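Local coordinates for dihydroorotase (Saccharomyces cerevisiae, PDB 7CA0), which catalyses the reversible interconversion of N-carbamoyl-L-aspartate and dihydroorotate, the third step of de novo pyrimidine synthesis, with two zinc ions per subunit, at residues A[16-21]-A[260-265]; A[27-32]-A[276-281]; A[40-45]-A[73-78]. One frame throughout, in Å; residues are numbered along the deposited sequence.

Interaction 1: residues A[16-21]-A[260-265]. With ZN (zinc ion), chain E; FOT (5-fluoro-2,6-dioxo-1,2,3,6-tetrahydropyrimidine-4-carboxylic acid), chain G.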
loop_
_atom_site.group_PDB
_atom_site.type_symbol
_atom_site.label_atom_id
_atom_site.label_comp_id
_atom_site.label_asym_id
_atom_site.label_seq_id
_atom_site.Cartn_x
_atom_site.Cartn_y
_atom_site.Cartn_z
ATOM N N HIS A 16 -19.949 10.373 4.043
ATOM C CA HIS A 16 -19.992 9.771 5.366
ATOM C C HIS A 16 -19.915 10.841 6.437
ATOM O O HIS A 16 -18.970 11.635 6.451
ATOM C CB HIS A 16 -18.842 8.785 5.562
ATOM C CG HIS A 16 -18.912 7.600 4.661
ATOM N ND1 HIS A 16 -19.443 6.395 5.064
ATOM C CD2 HIS A 16 -18.538 7.436 3.371
ATOM C CE1 HIS A 16 -19.396 5.538 4.059
ATOM N NE2 HIS A 16 -18.847 6.142 3.021
ATOM N N VAL A 17 -20.892 10.888 7.338
ATOM C CA VAL A 17 -20.857 11.965 8.370
ATOM C C VAL A 17 -20.849 11.388 9.780
ATOM O O VAL A 17 -20.998 12.158 10.703
ATOM C CB VAL A 17 -22.056 12.921 8.227
ATOM C CG1 VAL A 17 -22.065 13.937 9.358
ATOM C CG2 VAL A 17 -22.023 13.618 6.875
ATOM N N ARG A 18 -20.774 10.067 9.908
ATOM C CA ARG A 18 -20.677 9.352 11.209
ATOM C C ARG A 18 -21.834 9.721 12.138
ATOM O O ARG A 18 -22.953 9.875 11.671
ATOM C CB ARG A 18 -19.348 9.636 11.911
ATOM C CG ARG A 18 -18.122 9.484 11.030
ATOM C CD ARG A 18 -18.039 8.175 10.287
ATOM N NE ARG A 18 -16.760 8.046 9.630
ATOM C CZ ARG A 18 -16.489 7.195 8.667
ATOM N NH1 ARG A 18 -17.410 6.366 8.233
ATOM N NH2 ARG A 18 -15.289 7.172 8.142
ATOM N N GLU A 19 -21.545 9.763 13.432
ATOM C CA GLU A 19 -22.518 10.131 14.480
ATOM C C GLU A 19 -21.784 10.894 15.580
ATOM O O GLU A 19 -20.606 11.173 15.431
ATOM C CB GLU A 19 -23.072 8.870 15.125
ATOM C CG GLU A 19 -24.251 8.268 14.405
ATOM C CD GLU A 19 -24.776 7.011 15.072
ATOM O OE1 GLU A 19 -24.079 5.980 15.018
ATOM O OE2 GLU A 19 -25.874 7.067 15.648
ATOM N N GLY A 20 -22.504 11.338 16.603
ATOM C CA GLY A 20 -21.920 11.976 17.759
ATOM C C GLY A 20 -21.102 13.197 17.410
ATOM O O GLY A 20 -21.393 13.927 16.451
ATOM N N ALA A 21 -20.019 13.391 18.168
ATOM C CA ALA A 21 -19.224 14.609 18.035
ATOM C C ALA A 21 -18.584 14.713 16.655
ATOM O O ALA A 21 -18.430 15.815 16.117
ATOM C CB ALA A 21 -18.158 14.647 19.127
ATOM N N ALA A 260 -14.662 10.337 4.114
ATOM C CA ALA A 260 -14.756 9.330 5.170
ATOM C C ALA A 260 -13.915 9.781 6.359
ATOM O O ALA A 260 -12.708 9.503 6.415
ATOM C CB ALA A 260 -14.277 7.969 4.672
ATOM N N PRO A 261 -14.496 10.532 7.295
ATOM C CA PRO A 261 -13.700 11.047 8.425
ATOM C C PRO A 261 -13.340 9.953 9.426
ATOM O O PRO A 261 -14.158 9.089 9.755
ATOM C CB PRO A 261 -14.610 12.107 9.057
ATOM C CG PRO A 261 -16.000 11.775 8.593
ATOM C CD PRO A 261 -15.911 10.952 7.342
ATOM N N HIS A 262 -12.072 9.967 9.861
ATOM C CA HIS A 262 -11.540 9.154 10.949
ATOM C C HIS A 262 -10.662 10.032 11.828
ATOM O O HIS A 262 -9.890 10.854 11.304
ATOM C CB HIS A 262 -10.704 7.964 10.432
ATOM C CG HIS A 262 -11.521 6.881 9.800
ATOM N ND1 HIS A 262 -12.119 5.880 10.532
ATOM C CD2 HIS A 262 -11.862 6.657 8.511
ATOM C CE1 HIS A 262 -12.799 5.085 9.722
ATOM N NE2 HIS A 262 -12.657 5.535 8.489
ATOM N N PRO A 263 -10.725 9.884 13.147
ATOM C CA PRO A 263 -9.791 10.638 13.989
ATOM C C PRO A 263 -8.360 10.213 13.690
ATOM O O PRO A 263 -8.096 9.074 13.299
ATOM C CB PRO A 263 -10.226 10.292 15.426
ATOM C CG PRO A 263 -11.129 9.110 15.308
ATOM C CD PRO A 263 -11.697 9.093 13.929
ATOM N N VAL A 264 -7.445 11.177 13.797
ATOM C CA VAL A 264 -6.044 10.942 13.448
ATOM C C VAL A 264 -5.488 9.684 14.118
ATOM O O VAL A 264 -4.666 8.971 13.534
ATOM C CB VAL A 264 -5.200 12.189 13.770
ATOM C CG1 VAL A 264 -5.176 12.477 15.264
ATOM C CG2 VAL A 264 -3.810 11.998 13.248
ATOM N N GLN A 265 -5.911 9.392 15.353
ATOM C CA GLN A 265 -5.370 8.225 16.048
ATOM C C GLN A 265 -5.764 6.916 15.380
ATOM O O GLN A 265 -5.090 5.901 15.602
ATOM C CB GLN A 265 -5.859 8.184 17.499
ATOM C CG GLN A 265 -6.031 9.565 18.083
ATOM C CD GLN A 265 -7.462 10.042 17.929
ATOM O OE1 GLN A 265 -8.406 9.247 18.030
ATOM N NE2 GLN A 265 -7.630 11.325 17.613
HETATM ZN ZN ZN E . -17.990 5.363 1.317
HETATM C C2 FOT G . -16.434 4.649 5.708
HETATM C C6 FOT G . -14.191 4.703 5.621
HETATM C C5 FOT G . -14.224 4.257 4.292
HETATM O O2 FOT G . -17.380 4.832 6.369
HETATM N N3 FOT G . -16.592 4.216 4.415
HETATM N N1 FOT G . -15.264 4.897 6.324
HETATM O O6 FOT G . -13.225 4.963 6.248
HETATM F F5 FOT G . -13.108 4.063 3.531
HETATM C C4 FOT G . -15.531 4.001 3.667
HETATM C C41 FOT G . -15.658 3.502 2.210
HETATM O O42 FOT G . -16.661 2.874 1.812
HETATM O O41 FOT G . -14.766 3.694 1.353
#
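Arg-18 reaches across to Pro-261 and grips its carbonyl oxygen side-on, with NE 2.8 Å and NH2 2.7 Å from Pro-261 O. The oxygen lies almost in the guanidinium plane. NE also sits in the carbonyl plane, whereas NH2 approaches from above it, so the two donors use the acceptor differently. A bend at chi2 (-52°) brings the arginine chain up against the proline ring, CG lying 4.0 Å from Pro-261 CG. The backbone packs here too, His-16 O lying 3.3 Å from Pro-261 CD. This densely packed end lines the active site of a metallo-dependent hydrolase built on a TIM barrel. His-16, two residues after His-14 in the metal-binding His-X-His pair at the end of barrel strand 11-15, lies just past that strand and binds zinc through NE2 at 2.1 Å; His-14 and Asp-258 share that ion. The N3 and O2 side of bound 5-fluoroorotate lies over one face of the His-16 imidazole, N3 offset toward its rim, while the methyl group of Ala-260 touches the ligand ring, CB 3.4 Å from C6. Arg-18 NH1 donates to ligand O2 and His-262 NE2 to O6, though both bonds are modelled so short that their exact lengths are doubtful. Arg-18 NH2 also stands over a face of the His-262 ring, at a poor angle for bonding to NE2. Beyond these residues the two chains splay apart: one segment runs past exposed Gly-20 to Ala-21 in helix 20-26, the other outward to exposed Gln-265, with Val-264 packing on Tyr-270 of the second subunit.

Interaction 2: residues A[27-32]-A[276-281]. With FOT (5-fluoro-2,6-dioxo-1,2,3,6-tetrahydropyrimidine-4-carboxylic acid), chain G.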
loop_
_atom_site.group_PDB
_atom_site.type_symbol
_atom_site.label_atom_id
_atom_site.label_comp_id
_atom_site.label_asym_id
_atom_site.label_seq_id
_atom_site.Cartn_x
_atom_site.Cartn_y
_atom_site.Cartn_z
ATOM N N THR A 27 -20.728 17.381 9.593
ATOM C CA THR A 27 -21.923 17.700 8.809
ATOM C C THR A 27 -21.975 19.140 8.296
ATOM O O THR A 27 -22.322 19.320 7.114
ATOM C CB THR A 27 -23.198 17.399 9.608
ATOM O OG1 THR A 27 -23.172 16.051 10.091
ATOM C CG2 THR A 27 -24.414 17.574 8.706
ATOM N N PRO A 28 -21.632 20.183 9.071
ATOM C CA PRO A 28 -21.566 21.540 8.480
ATOM C C PRO A 28 -20.502 21.713 7.402
ATOM O O PRO A 28 -20.591 22.660 6.612
ATOM C CB PRO A 28 -21.268 22.448 9.686
ATOM C CG PRO A 28 -21.606 21.631 10.902
ATOM C CD PRO A 28 -21.355 20.205 10.520
ATOM N N LYS A 29 -19.495 20.846 7.336
ATOM C CA LYS A 29 -18.456 21.026 6.331
ATOM C C LYS A 29 -18.940 20.670 4.929
ATOM O O LYS A 29 -18.309 21.076 3.941
ATOM C CB LYS A 29 -17.234 20.185 6.703
ATOM C CG LYS A 29 -16.631 20.547 8.054
ATOM C CD LYS A 29 -16.238 22.006 8.090
ATOM C CE LYS A 29 -15.317 22.303 9.266
ATOM N NZ LYS A 29 -16.010 22.043 10.556
ATOM N N ILE A 30 -20.065 19.955 4.817
ATOM C CA ILE A 30 -20.638 19.682 3.500
ATOM C C ILE A 30 -20.910 20.991 2.776
ATOM O O ILE A 30 -20.517 21.172 1.616
ATOM C CB ILE A 30 -21.928 18.854 3.630
ATOM C CG1 ILE A 30 -21.620 17.427 4.070
ATOM C CG2 ILE A 30 -22.683 18.861 2.296
ATOM C CD1 ILE A 30 -22.851 16.660 4.518
ATOM N N ARG A 31 -21.602 21.919 3.452
ATOM C CA ARG A 31 -21.822 23.245 2.881
ATOM C C ARG A 31 -20.511 24.018 2.748
ATOM O O ARG A 31 -20.219 24.576 1.686
ATOM C CB ARG A 31 -22.831 24.029 3.723
ATOM C CG ARG A 31 -23.062 25.429 3.187
ATOM C CD ARG A 31 -24.434 25.971 3.512
ATOM N NE ARG A 31 -24.453 27.418 3.345
ATOM C CZ ARG A 31 -25.258 28.069 2.518
ATOM N NH1 ARG A 31 -26.132 27.408 1.774
ATOM N NH2 ARG A 31 -25.192 29.386 2.445
ATOM N N ASP A 32 -19.684 24.040 3.799
ATOM C CA ASP A 32 -18.439 24.802 3.682
ATOM C C ASP A 32 -17.572 24.275 2.556
ATOM O O ASP A 32 -16.735 25.018 2.036
ATOM C CB ASP A 32 -17.621 24.791 4.978
ATOM C CG ASP A 32 -18.376 25.361 6.163
ATOM O OD1 ASP A 32 -19.354 26.115 5.958
ATOM O OD2 ASP A 32 -17.983 25.057 7.309
ATOM N N GLY A 276 -9.731 5.327 4.469
ATOM C CA GLY A 276 -10.630 6.462 4.231
ATOM C C GLY A 276 -9.948 7.817 4.193
ATOM O O GLY A 276 -9.049 8.104 5.000
ATOM N N VAL A 277 -10.384 8.656 3.253
ATOM C CA VAL A 277 -9.818 9.982 3.017
ATOM C C VAL A 277 -10.900 11.005 3.296
ATOM O O VAL A 277 -12.025 10.848 2.824
ATOM C CB VAL A 277 -9.315 10.124 1.563
ATOM C CG1 VAL A 277 -8.743 11.494 1.323
ATOM C CG2 VAL A 277 -8.305 9.038 1.187
ATOM N N TYR A 278 -10.564 12.041 4.057
ATOM C CA TYR A 278 -11.520 13.097 4.390
ATOM C C TYR A 278 -11.343 14.252 3.418
ATOM O O TYR A 278 -10.316 14.931 3.447
ATOM C CB TYR A 278 -11.349 13.584 5.823
ATOM C CG TYR A 278 -12.208 14.790 6.132
ATOM C CD1 TYR A 278 -13.579 14.663 6.283
ATOM C CD2 TYR A 278 -11.646 16.046 6.297
ATOM C CE1 TYR A 278 -14.373 15.754 6.570
ATOM C CE2 TYR A 278 -12.432 17.140 6.579
ATOM C CZ TYR A 278 -13.793 16.991 6.713
ATOM O OH TYR A 278 -14.569 18.086 6.994
ATOM N N SER A 279 -12.335 14.451 2.540
ATOM C CA SER A 279 -12.310 15.506 1.531
ATOM C C SER A 279 -13.449 16.517 1.657
ATOM O O SER A 279 -13.550 17.412 0.807
ATOM C CB SER A 279 -12.348 14.884 0.125
ATOM O OG SER A 279 -13.547 14.127 -0.057
ATOM N N GLN A 280 -14.328 16.391 2.661
ATOM C CA GLN A 280 -15.572 17.168 2.658
ATOM C C GLN A 280 -15.322 18.665 2.734
ATOM O O GLN A 280 -16.002 19.449 2.066
ATOM C CB GLN A 280 -16.464 16.770 3.829
ATOM C CG GLN A 280 -17.932 17.007 3.544
ATOM C CD GLN A 280 -18.489 15.933 2.636
ATOM O OE1 GLN A 280 -18.625 14.778 3.057
ATOM N NE2 GLN A 280 -18.780 16.285 1.376
ATOM N N SER A 281 -14.350 19.077 3.544
ATOM C CA SER A 281 -14.152 20.486 3.843
ATOM C C SER A 281 -13.797 21.301 2.612
ATOM O O SER A 281 -14.024 22.514 2.600
ATOM C CB SER A 281 -13.051 20.614 4.885
ATOM O OG SER A 281 -13.592 20.294 6.149
HETATM C C2 FOT G . -16.434 4.649 5.708
HETATM C C6 FOT G . -14.191 4.703 5.621
HETATM C C5 FOT G . -14.224 4.257 4.292
HETATM O O2 FOT G . -17.380 4.832 6.369
HETATM N N3 FOT G . -16.592 4.216 4.415
HETATM N N1 FOT G . -15.264 4.897 6.324
HETATM O O6 FOT G . -13.225 4.963 6.248
HETATM F F5 FOT G . -13.108 4.063 3.531
HETATM C C4 FOT G . -15.531 4.001 3.667
HETATM C C41 FOT G . -15.658 3.502 2.210
HETATM O O42 FOT G . -16.661 2.874 1.812
HETATM O O41 FOT G . -14.766 3.694 1.353
HETATM O O HOH W 1 -18.295 19.336 0.854
#
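Lys-29 and Tyr-278 meet nearly at right angles where the short helix 29-32 of the TIM-barrel framework abuts the loop leading to helix 283-293. The phenol oxygen of Tyr-278 presses on the aliphatic root of the lysine, 3.4 Å from Lys-29 CG, and Ser-281 OG flanks the same methylenes. Those two hydroxyls are joined to each other at 2.6 Å between Tyr-278 OH and Ser-281 OG, which gives the lysine chain a polar pair to lie against. Bends at chi2 (-58°) and chi4 (-63°) carry the ammonium group away from that pair to the carbonyl oxygen of Leu-25. Ile-30 and Gln-280, by contrast, run side by side and point the same way, Ile-30 CG1 lying 3.7 Å from Gln-280 CG. Both also rest on Val-15, so this half of the contact packs against strand 11-15. The polar end of Gln-280 is held by Asp-12, NE2 donating to OD2. On the tyrosine's flat side, the backbone N of Gln-280 sits over the ring centre. The backbones come close without bonding directly, and one water bridges them: it donates to Ile-30 O at 3.0 Å and to Gln-280 O at 2.6 Å, and accepts from Gln-280 NE2 at 3.1 Å.

Interaction 3: residues A[40-45]-A[73-78]. With FOT (5-fluoro-2,6-dioxo-1,2,3,6-tetrahydropyrimidine-4-carboxylic acid), chain G.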
loop_
_atom_site.group_PDB
_atom_site.type_symbol
_atom_site.label_atom_id
_atom_site.label_comp_id
_atom_site.label_asym_id
_atom_site.label_seq_id
_atom_site.Cartn_x
_atom_site.Cartn_y
_atom_site.Cartn_z
ATOM N N ILE A 40 -26.224 10.405 1.880
ATOM C CA ILE A 40 -25.657 10.007 3.173
ATOM C C ILE A 40 -25.576 8.482 3.287
ATOM O O ILE A 40 -26.585 7.784 3.151
ATOM C CB ILE A 40 -26.470 10.607 4.336
ATOM C CG1 ILE A 40 -26.477 12.130 4.244
ATOM C CG2 ILE A 40 -25.873 10.229 5.667
ATOM C CD1 ILE A 40 -25.112 12.753 4.448
ATOM N N MET A 41 -24.365 7.960 3.559
ATOM C CA MET A 41 -24.125 6.528 3.614
ATOM C C MET A 41 -24.466 5.960 4.993
ATOM O O MET A 41 -24.454 6.689 5.985
ATOM C CB MET A 41 -22.672 6.221 3.258
ATOM C CG MET A 41 -22.320 6.431 1.774
ATOM S SD MET A 41 -23.412 5.480 0.716
ATOM C CE MET A 41 -22.924 5.869 -0.968
ATOM N N PRO A 42 -24.821 4.671 5.064
ATOM C CA PRO A 42 -25.416 4.083 6.282
ATOM C C PRO A 42 -24.506 3.237 7.188
ATOM O O PRO A 42 -25.028 2.593 8.114
ATOM C CB PRO A 42 -26.502 3.188 5.678
ATOM C CG PRO A 42 -25.820 2.620 4.441
ATOM C CD PRO A 42 -24.962 3.768 3.900
ATOM N N ASN A 43 -23.196 3.181 6.965
ATOM C CA ASN A 43 -22.355 2.226 7.684
ATOM C C ASN A 43 -21.951 2.769 9.062
ATOM O O ASN A 43 -20.778 2.891 9.406
ATOM C CB ASN A 43 -21.141 1.862 6.839
ATOM C CG ASN A 43 -20.270 3.070 6.515
ATOM O OD1 ASN A 43 -20.753 4.201 6.519
ATOM N ND2 ASN A 43 -18.980 2.837 6.257
ATOM N N LEU A 44 -22.964 3.089 9.860
ATOM C CA LEU A 44 -22.779 3.396 11.268
ATOM C C LEU A 44 -22.700 2.099 12.076
ATOM O O LEU A 44 -22.930 0.991 11.566
ATOM C CB LEU A 44 -23.918 4.261 11.802
ATOM C CG LEU A 44 -24.508 5.399 10.987
ATOM C CD1 LEU A 44 -25.562 6.103 11.824
ATOM C CD2 LEU A 44 -23.416 6.358 10.583
ATOM N N GLN A 45 -22.395 2.244 13.368
ATOM C CA GLN A 45 -22.524 1.131 14.303
ATOM C C GLN A 45 -23.715 1.384 15.214
ATOM O O GLN A 45 -23.667 2.303 16.042
ATOM C CB GLN A 45 -21.251 0.973 15.133
ATOM C CG GLN A 45 -20.039 0.504 14.360
ATOM C CD GLN A 45 -18.857 0.189 15.267
ATOM O OE1 GLN A 45 -18.996 0.167 16.489
ATOM N NE2 GLN A 45 -17.683 -0.040 14.667
ATOM N N SER A 73 -30.087 6.675 3.034
ATOM C CA SER A 73 -29.927 5.324 2.520
ATOM C C SER A 73 -30.043 4.312 3.645
ATOM O O SER A 73 -29.844 4.628 4.826
ATOM C CB SER A 73 -28.583 5.140 1.814
ATOM O OG SER A 73 -27.522 5.235 2.750
ATOM N N PHE A 74 -30.387 3.084 3.246
ATOM C CA PHE A 74 -30.266 1.875 4.053
ATOM C C PHE A 74 -28.968 1.136 3.751
ATOM O O PHE A 74 -28.378 1.275 2.675
ATOM C CB PHE A 74 -31.444 0.925 3.812
ATOM C CG PHE A 74 -32.681 1.252 4.594
ATOM C CD1 PHE A 74 -32.604 1.965 5.778
ATOM C CD2 PHE A 74 -33.931 0.871 4.123
ATOM C CE1 PHE A 74 -33.743 2.244 6.505
ATOM C CE2 PHE A 74 -35.075 1.168 4.832
ATOM C CZ PHE A 74 -34.987 1.848 6.027
ATOM N N TYR A 75 -28.538 0.344 4.738
ATOM C CA TYR A 75 -27.404 -0.574 4.637
ATOM C C TYR A 75 -27.928 -1.953 4.228
ATOM O O TYR A 75 -28.787 -2.512 4.918
ATOM C CB TYR A 75 -26.704 -0.612 6.002
ATOM C CG TYR A 75 -25.415 -1.416 6.179
ATOM C CD1 TYR A 75 -25.430 -2.800 6.318
ATOM C CD2 TYR A 75 -24.194 -0.761 6.315
ATOM C CE1 TYR A 75 -24.250 -3.507 6.525
ATOM C CE2 TYR A 75 -23.025 -1.445 6.519
ATOM C CZ TYR A 75 -23.045 -2.812 6.627
ATOM O OH TYR A 75 -21.841 -3.463 6.825
ATOM N N LEU A 76 -27.470 -2.479 3.092
ATOM C CA LEU A 76 -27.923 -3.808 2.686
ATOM C C LEU A 76 -27.407 -4.821 3.713
ATOM O O LEU A 76 -26.194 -5.051 3.791
ATOM C CB LEU A 76 -27.418 -4.137 1.278
ATOM C CG LEU A 76 -28.055 -5.383 0.642
ATOM C CD1 LEU A 76 -29.540 -5.175 0.407
ATOM C CD2 LEU A 76 -27.382 -5.786 -0.653
ATOM N N SER A 77 -28.344 -5.334 4.504
ATOM C CA SER A 77 -28.037 -6.293 5.583
ATOM C C SER A 77 -29.032 -7.446 5.530
ATOM O O SER A 77 -29.910 -7.448 4.660
ATOM C CB SER A 77 -28.079 -5.610 6.910
ATOM O OG SER A 77 -29.408 -5.511 7.368
ATOM N N LYS A 78 -28.880 -8.379 6.459
ATOM C CA LYS A 78 -29.743 -9.577 6.537
ATOM C C LYS A 78 -31.090 -9.217 7.161
ATOM O O LYS A 78 -32.036 -9.956 6.920
ATOM C CB LYS A 78 -29.013 -10.636 7.363
ATOM C CG LYS A 78 -27.517 -10.400 7.513
ATOM C CD LYS A 78 -26.787 -11.588 8.100
ATOM C CE LYS A 78 -25.419 -11.803 7.491
ATOM N NZ LYS A 78 -24.398 -12.115 8.518
HETATM C C2 FOT G . -16.434 4.649 5.708
HETATM C C6 FOT G . -14.191 4.703 5.621
HETATM C C5 FOT G . -14.224 4.257 4.292
HETATM O O2 FOT G . -17.380 4.832 6.369
HETATM N N3 FOT G . -16.592 4.216 4.415
HETATM N N1 FOT G . -15.264 4.897 6.324
HETATM O O6 FOT G . -13.225 4.963 6.248
HETATM F F5 FOT G . -13.108 4.063 3.531
HETATM C C4 FOT G . -15.531 4.001 3.667
HETATM C C41 FOT G . -15.658 3.502 2.210
HETATM O O42 FOT G . -16.661 2.874 1.812
HETATM O O41 FOT G . -14.766 3.694 1.353
#
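Pro-42 and Asn-43 pack on Ser-73 and Tyr-75 in a buried loop-to-loop contact, placed just beyond the C-terminal ends of the neighbouring barrel strands 37-40 and 69-71. One hydrogen bond ties the loops directly: Ser-73 OG donates to Ile-40 O over 2.7 Å, in the plane of that carbonyl. With chi1 at 67°, the hydroxyl is held between the backbone N and carbonyl carbon of its own residue, directed at the end of strand 37-40, and it also touches the proline, 3.2 Å from Pro-42 CD. Replacing Ser-73 by alanine removes the hydroxyl and would probably leave Ile-40 O without this donor, with a small gap beside the proline ring. Further along, the proline ring is wedged against the opposing backbone, with CG 3.4 Å from Phe-74 O, and it meets the root of the tyrosine at 3.7 Å between Pro-42 CG and Tyr-75 CB. The Tyr-75 side chain extends with CG trans to the backbone N (chi1 -176°), which sets its ring edge-on to Asn-43: CE2 lies 3.8 Å from Asn-43 CB, near the plane of the ring. The phenol hydroxyl bonds to the carbonyl of Asn-107, and the ring meets that of Tyr-100.

Asn-43 is the centre of an inverse gamma turn, closed by a weak bond from Leu-44 N to Pro-42 O. Its carboxamide is gripped at both ends: OD1 takes a weak bond from His-16, while ND2 serves both Thr-106 O and the ligand, 2.6 Å from O2 of 5-fluoroorotate. A loop following a barrel strand thus brings Asn-43 to the ligand, backed by the next strand's loop, as is typical of TIM-barrel amidohydrolases, whose active sites lie at the C-terminal ends of the strands.

Overall arrangement
Along the chain the first partners of interactions 1, 2 and 3 come in succession (16-21, 27-32, 40-45); 73-78 follows, and 260-265 and 276-281 return much later. Interactions 1 and 2 therefore interlock, bringing the chain after strand 253-255 back beside helices 20-26 and 29-32, while interaction 3 is a local link between successive barrel loops. The centres of 1 and 2 are about 10 Å apart and those of 1 and 3 about 16 Å; 2 and 3, about 19 Å apart, do not touch. Interaction 1 is in contact with both others, and all three reach 5-fluoroorotate, so the pocket is assembled from sequence-distant loops.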